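PDB 5C2I: Alr1585 protein from Nostoc sp., which probably acts as a haem-dependent dye-decolorizing (DyP-type) peroxidase, using hydrogen peroxide to oxidise dyes and other substrates. Local coordinates for residues V255-E260 against I448-G453; A366-E371 against S382-L387. The protein carries 1 engineered substitution. All blocks are in the same frame, centred on the assembly; numbering follows the deposited sequence.

Contact 1: V255-E260 against I448-G453; sequences VYRKLE and INMKGG. With HEM (protoporphyrin IX containing Fe), chain E.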
loop_
_atom_site.group_PDB
_atom_site.type_symbol
_atom_site.label_atom_id
_atom_site.label_comp_id
_atom_site.label_asym_id
_atom_site.label_seq_id
_atom_site.Cartn_x
_atom_site.Cartn_y
_atom_site.Cartn_z
ATOM N N VAL A 255 31.802 0.060 18.231
ATOM C CA VAL A 255 32.456 0.813 17.160
ATOM C C VAL A 255 31.318 1.489 16.391
ATOM O O VAL A 255 30.382 0.807 15.964
ATOM C CB VAL A 255 33.200 -0.140 16.211
ATOM C CG1 VAL A 255 33.634 0.589 14.919
ATOM C CG2 VAL A 255 34.393 -0.771 16.890
ATOM N N TYR A 256 31.386 2.803 16.232
ATOM C CA TYR A 256 30.412 3.588 15.448
ATOM C C TYR A 256 31.170 4.308 14.347
ATOM O O TYR A 256 32.126 5.025 14.645
ATOM C CB TYR A 256 29.689 4.605 16.355
ATOM C CG TYR A 256 28.503 5.288 15.719
ATOM C CD1 TYR A 256 28.647 6.140 14.585
ATOM C CD2 TYR A 256 27.254 5.103 16.208
ATOM C CE1 TYR A 256 27.550 6.724 13.995
ATOM C CE2 TYR A 256 26.150 5.729 15.647
ATOM C CZ TYR A 256 26.291 6.513 14.535
ATOM O OH TYR A 256 25.196 7.113 13.993
ATOM N N ARG A 257 30.760 4.095 13.089
ATOM C CA ARG A 257 31.381 4.719 11.923
ATOM C C ARG A 257 30.323 5.112 10.938
ATOM O O ARG A 257 29.474 4.271 10.576
ATOM C CB ARG A 257 32.381 3.775 11.265
ATOM C CG ARG A 257 33.627 3.509 12.139
ATOM C CD ARG A 257 34.442 2.316 11.690
ATOM N NE ARG A 257 35.120 2.451 10.403
ATOM C CZ ARG A 257 36.250 3.133 10.190
ATOM N NH1 ARG A 257 36.840 3.863 11.140
ATOM N NH2 ARG A 257 36.785 3.113 8.985
ATOM N N LYS A 258 30.343 6.391 10.516
ATOM C CA LYS A 258 29.424 6.850 9.496
ATOM C C LYS A 258 30.062 6.629 8.118
ATOM O O LYS A 258 31.112 7.213 7.831
ATOM C CB LYS A 258 29.056 8.296 9.700
ATOM C CG LYS A 258 28.095 8.822 8.647
ATOM C CD LYS A 258 27.583 10.235 8.977
ATOM C CE LYS A 258 26.491 10.680 8.004
ATOM N NZ LYS A 258 25.880 11.995 8.325
ATOM N N LEU A 259 29.478 5.735 7.331
ATOM C CA LEU A 259 30.104 5.295 6.068
ATOM C C LEU A 259 29.216 5.722 4.899
ATOM O O LEU A 259 28.183 5.118 4.631
ATOM C CB LEU A 259 30.314 3.771 6.113
ATOM C CG LEU A 259 31.169 3.219 7.242
ATOM C CD1 LEU A 259 31.343 1.695 7.124
ATOM C CD2 LEU A 259 32.521 3.906 7.281
ATOM N N GLU A 260 29.670 6.740 4.190
ATOM C CA GLU A 260 28.962 7.269 3.038
ATOM C C GLU A 260 29.145 6.377 1.822
ATOM O O GLU A 260 30.267 5.936 1.539
ATOM C CB GLU A 260 29.472 8.655 2.701
ATOM C CG GLU A 260 28.729 9.335 1.566
ATOM C CD GLU A 260 29.226 10.725 1.335
ATOM O OE1 GLU A 260 30.350 10.829 0.808
ATOM O OE2 GLU A 260 28.543 11.692 1.723
ATOM N N ILE A 448 32.986 3.809 -0.688
ATOM C CA ILE A 448 32.589 4.068 0.702
ATOM C C ILE A 448 33.590 5.029 1.335
ATOM O O ILE A 448 34.811 4.842 1.169
ATOM C CB ILE A 448 32.499 2.735 1.461
ATOM C CG1 ILE A 448 31.342 1.926 0.869
ATOM C CG2 ILE A 448 32.330 2.960 2.950
ATOM C CD1 ILE A 448 31.269 0.459 1.301
ATOM N N ASN A 449 33.105 6.110 1.942
ATOM C CA ASN A 449 33.964 7.116 2.570
ATOM C C ASN A 449 33.651 7.199 4.054
ATOM O O ASN A 449 32.478 7.366 4.433
ATOM C CB ASN A 449 33.719 8.509 1.988
ATOM C CG ASN A 449 33.703 8.520 0.481
ATOM O OD1 ASN A 449 34.639 8.039 -0.161
ATOM N ND2 ASN A 449 32.619 9.069 -0.108
ATOM N N MET A 450 34.675 7.085 4.874
ATOM C CA MET A 450 34.545 7.246 6.324
ATOM C C MET A 450 34.341 8.719 6.649
ATOM O O MET A 450 35.222 9.556 6.379
ATOM C CB MET A 450 35.813 6.706 6.973
ATOM C CG MET A 450 36.057 7.095 8.409
ATOM S SD MET A 450 34.749 6.655 9.557
ATOM C CE MET A 450 35.579 7.153 11.078
ATOM N N LYS A 451 33.201 9.043 7.250
ATOM C CA LYS A 451 32.843 10.434 7.550
ATOM C C LYS A 451 32.945 10.788 9.035
ATOM O O LYS A 451 32.704 11.921 9.414
ATOM C CB LYS A 451 31.390 10.690 7.089
ATOM C CG LYS A 451 31.119 10.482 5.600
ATOM C CD LYS A 451 32.120 11.164 4.692
ATOM C CE LYS A 451 31.994 12.650 4.783
ATOM N NZ LYS A 451 32.826 13.248 3.709
ATOM N N GLY A 452 33.276 9.828 9.868
ATOM C CA GLY A 452 33.476 10.065 11.281
ATOM C C GLY A 452 32.923 8.965 12.160
ATOM O O GLY A 452 32.164 8.101 11.716
ATOM N N GLY A 453 33.349 8.966 13.417
ATOM C CA GLY A 453 32.894 7.924 14.359
ATOM C C GLY A 453 33.659 7.972 15.662
ATOM O O GLY A 453 34.460 8.868 15.876
HETATM C CHA HEM E . 28.544 -8.861 5.525
HETATM C CHB HEM E . 27.691 -4.764 3.127
HETATM C CHC HEM E . 30.906 -2.478 5.931
HETATM C CHD HEM E . 31.907 -6.644 8.125
HETATM C C1A HEM E . 28.044 -7.948 4.610
HETATM C C2A HEM E . 27.106 -8.250 3.579
HETATM C C3A HEM E . 26.871 -7.100 2.911
HETATM C C4A HEM E . 27.636 -6.092 3.540
HETATM C CMA HEM E . 25.932 -6.878 1.756
HETATM C CAA HEM E . 26.466 -9.609 3.266
HETATM C CBA HEM E . 25.176 -9.976 4.004
HETATM C CGA HEM E . 25.454 -10.017 5.481
HETATM O O1A HEM E . 25.943 -11.041 6.043
HETATM O O2A HEM E . 25.199 -9.013 6.148
HETATM C C1B HEM E . 28.475 -3.785 3.735
HETATM C C2B HEM E . 28.470 -2.398 3.354
HETATM C C3B HEM E . 29.318 -1.759 4.146
HETATM C C4B HEM E . 29.911 -2.792 4.998
HETATM C CMB HEM E . 27.618 -1.814 2.282
HETATM C CAB HEM E . 29.667 -0.320 4.260
HETATM C CBB HEM E . 28.857 0.682 3.875
HETATM C C1C HEM E . 31.517 -3.433 6.761
HETATM C C2C HEM E . 32.601 -3.217 7.587
HETATM C C3C HEM E . 32.896 -4.412 8.190
HETATM C C4C HEM E . 31.956 -5.343 7.732
HETATM C CMC HEM E . 33.311 -1.922 7.855
HETATM C CAC HEM E . 33.977 -4.751 9.115
HETATM C CBC HEM E . 35.170 -4.218 9.205
HETATM C C1D HEM E . 30.953 -7.535 7.637
HETATM C C2D HEM E . 30.874 -8.902 8.142
HETATM C C3D HEM E . 29.980 -9.536 7.396
HETATM C C4D HEM E . 29.478 -8.506 6.460
HETATM C CMD HEM E . 31.667 -9.528 9.278
HETATM C CAD HEM E . 29.528 -10.957 7.568
HETATM C CBD HEM E . 30.413 -11.971 6.834
HETATM C CGD HEM E . 29.914 -13.354 7.099
HETATM O O1D HEM E . 29.657 -14.040 6.113
HETATM O O2D HEM E . 29.762 -13.822 8.279
HETATM N NA HEM E . 28.420 -6.640 4.527
HETATM N NB HEM E . 29.385 -3.963 4.640
HETATM N NC HEM E . 31.181 -4.755 6.772
HETATM N ND HEM E . 30.159 -7.355 6.579
HETATM FE FE HEM E . 29.810 -5.718 5.621
HETATM O O HOH W 1 31.815 12.865 0.603
HETATM O O HOH W 2 28.290 -4.965 7.230
#
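Met450 sets CG anti to its backbone N (chi1 164°) and then bends at chi2, which carries SD over the guanidinium of Arg257, whose chain bends at chi3. The two side chains belong to neighbouring antiparallel strands of the C-terminal DyP domain and cross at about a right angle. SD sits over the centre of the guanidinium plane, 3.8 Å above it, and Met450 CE reaches 3.5 Å from Arg257 NH1; a salt bridge from NH2 to Asp134 also holds the arginine. A beta bulge interrupts the pairing here: Lys258 faces both Lys451 and Gly452, donating through N to Gly452 O and accepting at O from Lys451 N, each at 2.8 Å. Beyond the bulge Gly453 has no side chain, and its CA closes to 3.0 Å from Tyr256 O. Glu260 and Asn449 form a regular hydrogen-bonded pair whose side chains join as well. The extended Glu260 chain presents OE1, by its anti lone pair, to Asn449 ND2 at 3.0 Å, with OE1 near the amide plane but the carboxylate turned 80° from it. The other oxygen, OE2, is taken by Gly381 N. Leu259, on the face of Arg257 and Met450, packs CB 3.8 Å from Ile448 CG2, and Ile448 CD1 touches the haem vinyl atom CAB at 3.5 Å.

Contact 2: A366-E371 against S382-L387; sequences AVSYGE and SGLLFL. With HEM (protoporphyrin IX containing Fe), chain E.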
loop_
_atom_site.group_PDB
_atom_site.type_symbol
_atom_site.label_atom_id
_atom_site.label_comp_id
_atom_site.label_asym_id
_atom_site.label_seq_id
_atom_site.Cartn_x
_atom_site.Cartn_y
_atom_site.Cartn_z
ATOM N N ALA A 366 23.976 -2.282 12.496
ATOM C CA ALA A 366 24.005 -1.107 11.631
ATOM C C ALA A 366 22.610 -0.702 11.177
ATOM O O ALA A 366 21.655 -1.522 11.187
ATOM C CB ALA A 366 24.907 -1.355 10.433
ATOM N N VAL A 367 22.477 0.553 10.762
ATOM C CA VAL A 367 21.221 1.071 10.202
ATOM C C VAL A 367 21.588 2.038 9.099
ATOM O O VAL A 367 22.754 2.465 9.000
ATOM C CB VAL A 367 20.324 1.781 11.226
ATOM C CG1 VAL A 367 19.830 0.809 12.281
ATOM C CG2 VAL A 367 21.056 2.916 11.897
ATOM N N SER A 368 20.610 2.432 8.312
ATOM C CA SER A 368 20.890 3.324 7.179
ATOM C C SER A 368 20.627 4.797 7.515
ATOM O O SER A 368 19.852 5.114 8.401
ATOM C CB SER A 368 20.028 2.885 5.990
ATOM O OG SER A 368 20.586 1.680 5.470
ATOM N N TYR A 369 21.266 5.668 6.751
ATOM C CA TYR A 369 20.953 7.108 6.731
ATOM C C TYR A 369 20.853 7.643 5.314
ATOM O O TYR A 369 21.308 7.021 4.345
ATOM C CB TYR A 369 22.011 7.907 7.486
ATOM C CG TYR A 369 23.335 8.114 6.786
ATOM C CD1 TYR A 369 24.381 7.198 6.920
ATOM C CD2 TYR A 369 23.575 9.268 6.033
ATOM C CE1 TYR A 369 25.602 7.420 6.303
ATOM C CE2 TYR A 369 24.783 9.491 5.393
ATOM C CZ TYR A 369 25.790 8.551 5.517
ATOM O OH TYR A 369 27.000 8.783 4.931
ATOM N N GLY A 370 20.225 8.803 5.187
ATOM C CA GLY A 370 20.091 9.475 3.919
ATOM C C GLY A 370 18.877 9.029 3.124
ATOM O O GLY A 370 17.821 8.882 3.667
ATOM N N GLU A 371 19.048 8.844 1.816
ATOM C CA GLU A 371 17.966 8.539 0.885
ATOM C C GLU A 371 17.227 7.275 1.303
ATOM O O GLU A 371 17.865 6.235 1.523
ATOM C CB GLU A 371 18.561 8.308 -0.522
ATOM C CG GLU A 371 17.529 7.910 -1.555
ATOM C CD GLU A 371 16.468 8.973 -1.672
ATOM O OE1 GLU A 371 16.841 10.061 -2.160
ATOM O OE2 GLU A 371 15.307 8.750 -1.191
ATOM N N SER A 382 24.253 9.837 1.702
ATOM C CA SER A 382 23.577 8.591 2.035
ATOM C C SER A 382 24.569 7.499 2.343
ATOM O O SER A 382 25.661 7.434 1.761
ATOM C CB SER A 382 22.723 8.115 0.879
ATOM O OG SER A 382 21.597 8.946 0.687
ATOM N N GLY A 383 24.188 6.631 3.262
ATOM C CA GLY A 383 25.043 5.486 3.611
ATOM C C GLY A 383 24.621 4.656 4.779
ATOM O O GLY A 383 23.418 4.463 5.027
ATOM N N LEU A 384 25.617 4.094 5.457
ATOM C CA LEU A 384 25.433 3.180 6.519
ATOM C C LEU A 384 25.957 3.769 7.802
ATOM O O LEU A 384 27.117 4.197 7.883
ATOM C CB LEU A 384 26.192 1.857 6.235
ATOM C CG LEU A 384 25.892 0.701 7.189
ATOM C CD1 LEU A 384 24.498 0.142 6.907
ATOM C CD2 LEU A 384 26.956 -0.404 7.068
ATOM N N LEU A 385 25.096 3.757 8.831
ATOM C CA LEU A 385 25.566 4.011 10.196
ATOM C C LEU A 385 26.024 2.672 10.735
ATOM O O LEU A 385 25.194 1.820 11.122
ATOM C CB LEU A 385 24.485 4.643 11.064
ATOM C CG LEU A 385 23.896 5.934 10.476
ATOM C CD1 LEU A 385 22.728 6.411 11.332
ATOM C CD2 LEU A 385 24.961 7.010 10.338
ATOM N N PHE A 386 27.323 2.435 10.636
ATOM C CA PHE A 386 27.926 1.152 11.000
ATOM C C PHE A 386 28.129 1.093 12.497
ATOM O O PHE A 386 28.879 1.904 13.055
ATOM C CB PHE A 386 29.270 0.974 10.272
ATOM C CG PHE A 386 29.981 -0.300 10.597
ATOM C CD1 PHE A 386 29.689 -1.471 9.892
ATOM C CD2 PHE A 386 30.901 -0.352 11.666
ATOM C CE1 PHE A 386 30.362 -2.657 10.178
ATOM C CE2 PHE A 386 31.573 -1.542 11.959
ATOM C CZ PHE A 386 31.286 -2.704 11.229
ATOM N N LEU A 387 27.432 0.176 13.154
ATOM C CA LEU A 387 27.647 -0.083 14.589
ATOM C C LEU A 387 27.979 -1.549 14.752
ATOM O O LEU A 387 27.299 -2.382 14.162
ATOM C CB LEU A 387 26.386 0.197 15.404
ATOM C CG LEU A 387 26.003 1.666 15.671
ATOM C CD1 LEU A 387 25.401 2.308 14.425
ATOM C CD2 LEU A 387 24.985 1.715 16.795
HETATM C CHA HEM E . 28.544 -8.861 5.525
HETATM C CHB HEM E . 27.691 -4.764 3.127
HETATM C CHC HEM E . 30.906 -2.478 5.931
HETATM C CHD HEM E . 31.907 -6.644 8.125
HETATM C C1A HEM E . 28.044 -7.948 4.610
HETATM C C2A HEM E . 27.106 -8.250 3.579
HETATM C C3A HEM E . 26.871 -7.100 2.911
HETATM C C4A HEM E . 27.636 -6.092 3.540
HETATM C CMA HEM E . 25.932 -6.878 1.756
HETATM C CAA HEM E . 26.466 -9.609 3.266
HETATM C CBA HEM E . 25.176 -9.976 4.004
HETATM C CGA HEM E . 25.454 -10.017 5.481
HETATM O O1A HEM E . 25.943 -11.041 6.043
HETATM O O2A HEM E . 25.199 -9.013 6.148
HETATM C C1B HEM E . 28.475 -3.785 3.735
HETATM C C2B HEM E . 28.470 -2.398 3.354
HETATM C C3B HEM E . 29.318 -1.759 4.146
HETATM C C4B HEM E . 29.911 -2.792 4.998
HETATM C CMB HEM E . 27.618 -1.814 2.282
HETATM C CAB HEM E . 29.667 -0.320 4.260
HETATM C CBB HEM E . 28.857 0.682 3.875
HETATM C C1C HEM E . 31.517 -3.433 6.761
HETATM C C2C HEM E . 32.601 -3.217 7.587
HETATM C C3C HEM E . 32.896 -4.412 8.190
HETATM C C4C HEM E . 31.956 -5.343 7.732
HETATM C CMC HEM E . 33.311 -1.922 7.855
HETATM C CAC HEM E . 33.977 -4.751 9.115
HETATM C CBC HEM E . 35.170 -4.218 9.205
HETATM C C1D HEM E . 30.953 -7.535 7.637
HETATM C C2D HEM E . 30.874 -8.902 8.142
HETATM C C3D HEM E . 29.980 -9.536 7.396
HETATM C C4D HEM E . 29.478 -8.506 6.460
HETATM C CMD HEM E . 31.667 -9.528 9.278
HETATM C CAD HEM E . 29.528 -10.957 7.568
HETATM C CBD HEM E . 30.413 -11.971 6.834
HETATM C CGD HEM E . 29.914 -13.354 7.099
HETATM O O1D HEM E . 29.657 -14.040 6.113
HETATM O O2D HEM E . 29.762 -13.822 8.279
HETATM N NA HEM E . 28.420 -6.640 4.527
HETATM N NB HEM E . 29.385 -3.963 4.640
HETATM N NC HEM E . 31.181 -4.755 6.772
HETATM N ND HEM E . 30.159 -7.355 6.579
HETATM FE FE HEM E . 29.810 -5.718 5.621
HETATM O O HOH W 3 23.130 1.502 3.542
HETATM O O HOH W 2 28.290 -4.965 7.230
#
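A long-looped beta hairpin of the C-terminal DyP domain brings 366-371 against 382-387, its second strand facing the haem. Val367 pairs with Leu385, and Tyr369 with Gly383, each through two reciprocal backbone hydrogen bonds. Tyr369 dominates the packing. Its CG lies between the backbone N and the carbonyl carbon (chi1 76°), a crowded position that folds the ring back over the opposite strand, with Gly383 N 3.3 Å above the ring centre and Ser382 C offset toward the rim of the same face. Gly383, having no side chain, lets the ring lie this close to the backbone. Leu385 CD2 comes obliquely to the ring, 3.5 Å from Tyr369 CD1, while Leu385 CD1 meets Val367 CG2. Where the strands end, Ser382 OG accepts a nearly straight bond (175°) from Glu371 N at 2.8 Å, tying the turn after Tyr369 to the returning chain. Leu384 places CD1 3.9 Å from Ala366 CB and its CB 3.7 Å from the haem vinyl atom CBB. Phe386 lies on the side of the haem where water 2 coordinates the iron, its CE1 3.5 Å from HEM C2C. Strand 177-189 packs against Val367, Ser368, Tyr369 and Leu385, and strand 42-50 sends His45 to Val367 and Leu385. Gln164 of the second subunit accepts a hydrogen bond from Gly370 N, while strand 250-261 pairs with 383-390.

Overall arrangement
The two contacts share one antiparallel sheet of the C-terminal DyP domain, their centres about 9 Å apart. Across it the strands run 448-458, 250-261, 383-390, 363-369, so the two inner strands join the contacts, with probable backbone hydrogen bonds from Phe386 N to Arg257 O and from Leu259 N to Leu384 O. Along the chain contact 2 is nested within the long excursion between 255-260 and 448-453. Lys258, whose NZ is salt-bridged to Glu141 and Glu183, also makes a cation-pi interaction with Tyr369. Leu259 and Ile448 of contact 1 and Leu384 of contact 2 converge on one haem vinyl group, making this sheet part of the haem pocket wall.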